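Long-range contact in exopolysaccharide biosynthesis protein (PDB 6TGF), which modifies the glycan of the bacterial biofilm, probably by hydrolysis, and has a parallel beta-helix fold like that of bacteriophage tailspikes: residues I383-Q397 and S417-N431. Sequence-based numbering, arbitrary orientation.
Sequences IDQWYASACTGDVIQ and SNFNAQHCKGGKVLN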
loop_
_atom_site.group_PDB
_atom_site.type_symbol
_atom_site.label_atom_id
_atom_site.label_comp_id
_atom_site.label_asym_id
_atom_site.label_seq_id
_atom_site.Cartn_x
_atom_site.Cartn_y
_atom_site.Cartn_z
ATOM N N ILE B 383 3.717 -6.013 -9.022
ATOM C CA ILE B 383 4.301 -7.260 -8.448
ATOM C C ILE B 383 4.559 -7.011 -6.958
ATOM O O ILE B 383 5.546 -6.330 -6.636
ATOM C CB ILE B 383 5.566 -7.697 -9.216
ATOM C CG1 ILE B 383 5.421 -7.460 -10.724
ATOM C CG2 ILE B 383 5.895 -9.149 -8.896
ATOM C CD1 ILE B 383 6.588 -7.949 -11.555
ATOM N N ASP B 384 3.668 -7.519 -6.101
ATOM C CA ASP B 384 3.706 -7.357 -4.623
ATOM C C ASP B 384 4.049 -8.706 -3.982
ATOM O O ASP B 384 3.683 -9.745 -4.565
ATOM C CB ASP B 384 2.372 -6.821 -4.096
ATOM C CG ASP B 384 2.376 -6.520 -2.606
ATOM O OD1 ASP B 384 3.241 -5.736 -2.168
ATOM O OD2 ASP B 384 1.520 -7.081 -1.894
ATOM N N GLN B 385 4.726 -8.680 -2.828
ATOM C CA GLN B 385 5.082 -9.882 -2.025
ATOM C C GLN B 385 5.669 -10.964 -2.938
ATOM O O GLN B 385 5.029 -12.019 -3.084
ATOM C CB GLN B 385 3.855 -10.413 -1.284
ATOM C CG GLN B 385 3.489 -9.611 -0.046
ATOM C CD GLN B 385 2.552 -10.389 0.844
ATOM O OE1 GLN B 385 2.941 -10.889 1.898
ATOM N NE2 GLN B 385 1.308 -10.517 0.410
ATOM N N TRP B 386 6.834 -10.706 -3.537
ATOM C CA TRP B 386 7.568 -11.700 -4.366
ATOM C C TRP B 386 8.976 -11.901 -3.800
ATOM O O TRP B 386 9.574 -10.921 -3.320
ATOM C CB TRP B 386 7.592 -11.305 -5.847
ATOM C CG TRP B 386 8.205 -9.973 -6.147
ATOM C CD1 TRP B 386 7.593 -8.756 -6.086
ATOM C CD2 TRP B 386 9.550 -9.722 -6.595
ATOM N NE1 TRP B 386 8.460 -7.765 -6.459
ATOM C CE2 TRP B 386 9.668 -8.326 -6.776
ATOM C CE3 TRP B 386 10.660 -10.532 -6.856
ATOM C CZ2 TRP B 386 10.856 -7.728 -7.194
ATOM C CZ3 TRP B 386 11.832 -9.940 -7.275
ATOM C CH2 TRP B 386 11.927 -8.557 -7.441
ATOM N N TYR B 387 9.462 -13.142 -3.851
ATOM C CA TYR B 387 10.750 -13.582 -3.261
ATOM C C TYR B 387 11.516 -14.385 -4.320
ATOM O O TYR B 387 10.893 -15.221 -4.999
ATOM C CB TYR B 387 10.480 -14.361 -1.968
ATOM C CG TYR B 387 9.538 -13.674 -1.008
ATOM C CD1 TYR B 387 8.163 -13.748 -1.175
ATOM C CD2 TYR B 387 10.018 -12.939 0.064
ATOM C CE1 TYR B 387 7.292 -13.113 -0.304
ATOM C CE2 TYR B 387 9.161 -12.298 0.945
ATOM C CZ TYR B 387 7.792 -12.385 0.761
ATOM O OH TYR B 387 6.939 -11.758 1.622
ATOM N N ALA B 388 12.812 -14.102 -4.483
ATOM C CA ALA B 388 13.731 -14.810 -5.407
ATOM C C ALA B 388 14.941 -15.325 -4.618
ATOM O O ALA B 388 15.605 -14.503 -3.960
ATOM C CB ALA B 388 14.147 -13.891 -6.529
ATOM N N SER B 389 15.199 -16.636 -4.673
ATOM C CA SER B 389 16.316 -17.319 -3.970
ATOM C C SER B 389 17.167 -18.105 -4.971
ATOM O O SER B 389 16.623 -19.022 -5.617
ATOM C CB SER B 389 15.810 -18.222 -2.876
ATOM O OG SER B 389 16.809 -19.150 -2.480
ATOM N N ALA B 390 18.455 -17.760 -5.074
ATOM C CA ALA B 390 19.495 -18.521 -5.804
ATOM C C ALA B 390 19.081 -18.723 -7.267
ATOM O O ALA B 390 19.222 -19.850 -7.775
ATOM C CB ALA B 390 19.738 -19.836 -5.104
ATOM N N CYS B 391 18.593 -17.663 -7.918
ATOM C CA CYS B 391 18.230 -17.644 -9.360
ATOM C C CYS B 391 19.416 -17.100 -10.166
ATOM O O CYS B 391 19.981 -16.066 -9.757
ATOM C CB CYS B 391 16.978 -16.809 -9.596
ATOM S SG CYS B 391 15.543 -17.396 -8.658
ATOM N N THR B 392 19.782 -17.781 -11.256
ATOM C CA THR B 392 20.992 -17.488 -12.071
ATOM C C THR B 392 20.622 -16.647 -13.300
ATOM O O THR B 392 21.538 -16.016 -13.863
ATOM C CB THR B 392 21.727 -18.777 -12.464
ATOM O OG1 THR B 392 20.959 -19.474 -13.445
ATOM C CG2 THR B 392 21.991 -19.680 -11.280
ATOM N N GLY B 393 19.345 -16.642 -13.700
ATOM C CA GLY B 393 18.828 -15.807 -14.801
ATOM C C GLY B 393 18.260 -14.499 -14.283
ATOM O O GLY B 393 18.422 -14.220 -13.076
ATOM N N ASP B 394 17.623 -13.719 -15.163
ATOM C CA ASP B 394 16.862 -12.495 -14.797
ATOM C C ASP B 394 15.608 -12.921 -14.026
ATOM O O ASP B 394 15.063 -13.995 -14.341
ATOM C CB ASP B 394 16.484 -11.669 -16.030
ATOM C CG ASP B 394 17.664 -11.068 -16.776
ATOM O OD1 ASP B 394 18.783 -11.087 -16.226
ATOM O OD2 ASP B 394 17.450 -10.581 -17.902
ATOM N N VAL B 395 15.179 -12.120 -13.047
ATOM C CA VAL B 395 13.950 -12.379 -12.239
ATOM C C VAL B 395 12.795 -11.572 -12.852
ATOM O O VAL B 395 11.973 -12.180 -13.562
ATOM C CB VAL B 395 14.186 -12.073 -10.746
ATOM C CG1 VAL B 395 12.932 -12.284 -9.910
ATOM C CG2 VAL B 395 15.336 -12.897 -10.188
ATOM N N ILE B 396 12.749 -10.255 -12.618
ATOM C CA ILE B 396 11.715 -9.341 -13.190
ATOM C C ILE B 396 12.310 -8.656 -14.426
ATOM O O ILE B 396 13.162 -7.759 -14.257
ATOM C CB ILE B 396 11.221 -8.317 -12.144
ATOM C CG1 ILE B 396 10.947 -8.961 -10.781
ATOM C CG2 ILE B 396 10.006 -7.563 -12.666
ATOM C CD1 ILE B 396 9.918 -10.069 -10.803
ATOM N N GLN B 397 11.879 -9.077 -15.620
ATOM C CA GLN B 397 12.351 -8.544 -16.925
ATOM C C GLN B 397 11.156 -7.959 -17.683
ATOM O O GLN B 397 10.092 -8.608 -17.699
ATOM C CB GLN B 397 13.043 -9.645 -17.732
ATOM C CG GLN B 397 13.762 -9.143 -18.978
ATOM C CD GLN B 397 12.869 -9.070 -20.193
ATOM O OE1 GLN B 397 12.097 -9.983 -20.477
ATOM N NE2 GLN B 397 12.974 -7.976 -20.929
ATOM N N SER B 417 6.804 -3.996 -4.950
ATOM C CA SER B 417 6.632 -3.722 -3.499
ATOM C C SER B 417 6.809 -4.998 -2.666
ATOM O O SER B 417 6.433 -6.084 -3.150
ATOM C CB SER B 417 5.298 -3.074 -3.237
ATOM O OG SER B 417 4.236 -3.898 -3.693
ATOM N N ASN B 418 7.368 -4.850 -1.458
ATOM C CA ASN B 418 7.455 -5.905 -0.412
ATOM C C ASN B 418 8.120 -7.154 -1.001
ATOM O O ASN B 418 7.498 -8.230 -0.955
ATOM C CB ASN B 418 6.074 -6.218 0.175
ATOM C CG ASN B 418 5.393 -4.997 0.755
ATOM O OD1 ASN B 418 5.990 -4.262 1.539
ATOM N ND2 ASN B 418 4.144 -4.775 0.382
ATOM N N PHE B 419 9.339 -7.013 -1.529
ATOM C CA PHE B 419 10.096 -8.111 -2.186
ATOM C C PHE B 419 11.440 -8.326 -1.484
ATOM O O PHE B 419 11.914 -7.426 -0.766
ATOM C CB PHE B 419 10.270 -7.839 -3.683
ATOM C CG PHE B 419 11.037 -6.591 -4.047
ATOM C CD1 PHE B 419 10.381 -5.389 -4.250
ATOM C CD2 PHE B 419 12.412 -6.624 -4.222
ATOM C CE1 PHE B 419 11.083 -4.245 -4.595
ATOM C CE2 PHE B 419 13.113 -5.478 -4.569
ATOM C CZ PHE B 419 12.448 -4.290 -4.757
ATOM N N ASN B 420 12.024 -9.510 -1.690
ATOM C CA ASN B 420 13.320 -9.928 -1.097
ATOM C C ASN B 420 14.021 -10.891 -2.065
ATOM O O ASN B 420 13.508 -12.009 -2.255
ATOM C CB ASN B 420 13.118 -10.528 0.298
ATOM C CG ASN B 420 14.412 -10.969 0.945
ATOM O OD1 ASN B 420 14.854 -12.097 0.745
ATOM N ND2 ASN B 420 15.021 -10.097 1.731
ATOM N N ALA B 421 15.139 -10.458 -2.658
ATOM C CA ALA B 421 16.003 -11.260 -3.557
ATOM C C ALA B 421 17.285 -11.647 -2.811
ATOM O O ALA B 421 17.994 -10.729 -2.352
ATOM C CB ALA B 421 16.305 -10.483 -4.813
ATOM N N GLN B 422 17.560 -12.951 -2.693
ATOM C CA GLN B 422 18.719 -13.512 -1.945
ATOM C C GLN B 422 19.582 -14.373 -2.876
ATOM O O GLN B 422 19.013 -15.222 -3.591
ATOM C CB GLN B 422 18.244 -14.367 -0.768
ATOM C CG GLN B 422 17.472 -13.594 0.291
ATOM C CD GLN B 422 18.341 -12.703 1.146
ATOM O OE1 GLN B 422 19.463 -13.053 1.514
ATOM N NE2 GLN B 422 17.814 -11.539 1.487
ATOM N N HIS B 423 20.901 -14.153 -2.853
ATOM C CA HIS B 423 21.951 -15.044 -3.421
ATOM C C HIS B 423 21.697 -15.332 -4.907
ATOM O O HIS B 423 21.982 -16.466 -5.340
ATOM C CB HIS B 423 22.047 -16.329 -2.586
ATOM C CG HIS B 423 22.530 -16.096 -1.194
ATOM N ND1 HIS B 423 23.836 -15.741 -0.918
ATOM C CD2 HIS B 423 21.894 -16.161 -0.005
ATOM C CE1 HIS B 423 23.983 -15.597 0.384
ATOM N NE2 HIS B 423 22.805 -15.852 0.966
ATOM N N CYS B 424 21.210 -14.341 -5.663
ATOM C CA CYS B 424 20.972 -14.432 -7.130
ATOM C C CYS B 424 22.251 -14.037 -7.876
ATOM O O CYS B 424 22.735 -12.911 -7.656
ATOM C CB CYS B 424 19.805 -13.550 -7.557
ATOM S SG CYS B 424 18.220 -14.092 -6.868
ATOM N N LYS B 425 22.773 -14.931 -8.723
ATOM C CA LYS B 425 24.116 -14.805 -9.350
ATOM C C LYS B 425 24.062 -15.215 -10.826
ATOM O O LYS B 425 23.759 -16.392 -11.095
ATOM C CB LYS B 425 25.133 -15.673 -8.599
ATOM C CG LYS B 425 25.897 -14.966 -7.485
ATOM C CD LYS B 425 25.542 -15.406 -6.081
ATOM C CE LYS B 425 26.485 -14.830 -5.044
ATOM N NZ LYS B 425 26.000 -15.058 -3.663
ATOM N N GLY B 426 24.390 -14.283 -11.730
ATOM C CA GLY B 426 24.562 -14.537 -13.174
ATOM C C GLY B 426 23.574 -13.762 -14.028
ATOM O O GLY B 426 23.756 -13.750 -15.260
ATOM N N GLY B 427 22.560 -13.148 -13.411
ATOM C CA GLY B 427 21.504 -12.387 -14.106
ATOM C C GLY B 427 21.042 -11.193 -13.293
ATOM O O GLY B 427 21.445 -11.084 -12.116
ATOM N N LYS B 428 20.218 -10.334 -13.900
ATOM C CA LYS B 428 19.709 -9.077 -13.295
ATOM C C LYS B 428 18.422 -9.381 -12.524
ATOM O O LYS B 428 17.484 -9.911 -13.141
ATOM C CB LYS B 428 19.475 -8.031 -14.389
ATOM C CG LYS B 428 20.708 -7.701 -15.219
ATOM C CD LYS B 428 20.426 -6.870 -16.451
ATOM C CE LYS B 428 21.572 -6.901 -17.439
ATOM N NZ LYS B 428 21.545 -5.737 -18.356
ATOM N N VAL B 429 18.384 -9.063 -11.226
ATOM C CA VAL B 429 17.177 -9.227 -10.362
ATOM C C VAL B 429 16.053 -8.381 -10.969
ATOM O O VAL B 429 14.933 -8.905 -11.116
ATOM C CB VAL B 429 17.466 -8.849 -8.895
ATOM C CG1 VAL B 429 16.204 -8.827 -8.045
ATOM C CG2 VAL B 429 18.505 -9.773 -8.274
ATOM N N LEU B 430 16.357 -7.127 -11.320
ATOM C CA LEU B 430 15.460 -6.212 -12.077
ATOM C C LEU B 430 16.109 -5.891 -13.427
ATOM O O LEU B 430 17.130 -5.186 -13.434
ATOM C CB LEU B 430 15.222 -4.933 -11.265
ATOM C CG LEU B 430 14.807 -5.128 -9.808
ATOM C CD1 LEU B 430 14.629 -3.785 -9.118
ATOM C CD2 LEU B 430 13.531 -5.950 -9.703
ATOM N N ASN B 431 15.548 -6.412 -14.520
ATOM C CA ASN B 431 15.931 -6.062 -15.915
ATOM C C ASN B 431 14.828 -5.162 -16.483
ATOM O O ASN B 431 14.021 -5.651 -17.298
ATOM C CB ASN B 431 16.186 -7.318 -16.754
ATOM C CG ASN B 431 16.731 -7.021 -18.136
ATOM O OD1 ASN B 431 16.899 -5.863 -18.515
ATOM N ND2 ASN B 431 17.006 -8.065 -18.899
HETATM O O HOH W 1 14.649 -5.495 -20.549
#
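The indole of Trp386 has Phe419 over one face and CG1 of Ile396 over the other, offset toward the rim. The Phe419 ring lies almost parallel to the six-membered ring, 12° between planes and 4.6 Å between centroids, but is slid so far that the two barely overlap. CB of Phe419 also lies over this face, though its closeness in the model is doubtful. Val429 CG1 meets the indole at its edge, and Leu430 CD2 approaches CH2 of Trp386 obliquely at 3.8 Å. Both aromatics hold CG between backbone N and carbonyl carbon (chi1 near +60°), which turns the rings the same way. These are successive coils of a right-handed parallel beta-helix, the tailspike-like fold of this enzyme, and the two aromatics lie side by side in its interior. Strands 386-389 and 419-422 run parallel, and their axes come within 4.8 Å of each other. A second parallel ladder pairs Ile396 with Leu430 and Gln397 with Asn431. Between the ladders the register shifts by one residue.

At the corner at Gln385 and Asn418, just before strands 386-389 and 419-422, Asp384 OD1 accepts two bonds. Asn418 ND2 reaches the syn lone pair of Asp384 OD1 at 2.9 Å. Ser417 OG meets Asp384 OD1 from the anti side at 2.6 Å. Asn418 OD1 bonds Lys382 of the second subunit, so this corner faces the subunit interface. Asp394 bridges Lys428 and Asn431, either side of the corner at Val429. Asp394 OD1 takes the backbone N of Lys428 at 2.8 Å. Asn431 ND2 meets Asp394 OD2 from above the carboxylate plane at 2.7 Å. The amide of Asn431 stands nearly perpendicular to that carboxylate, at 88°.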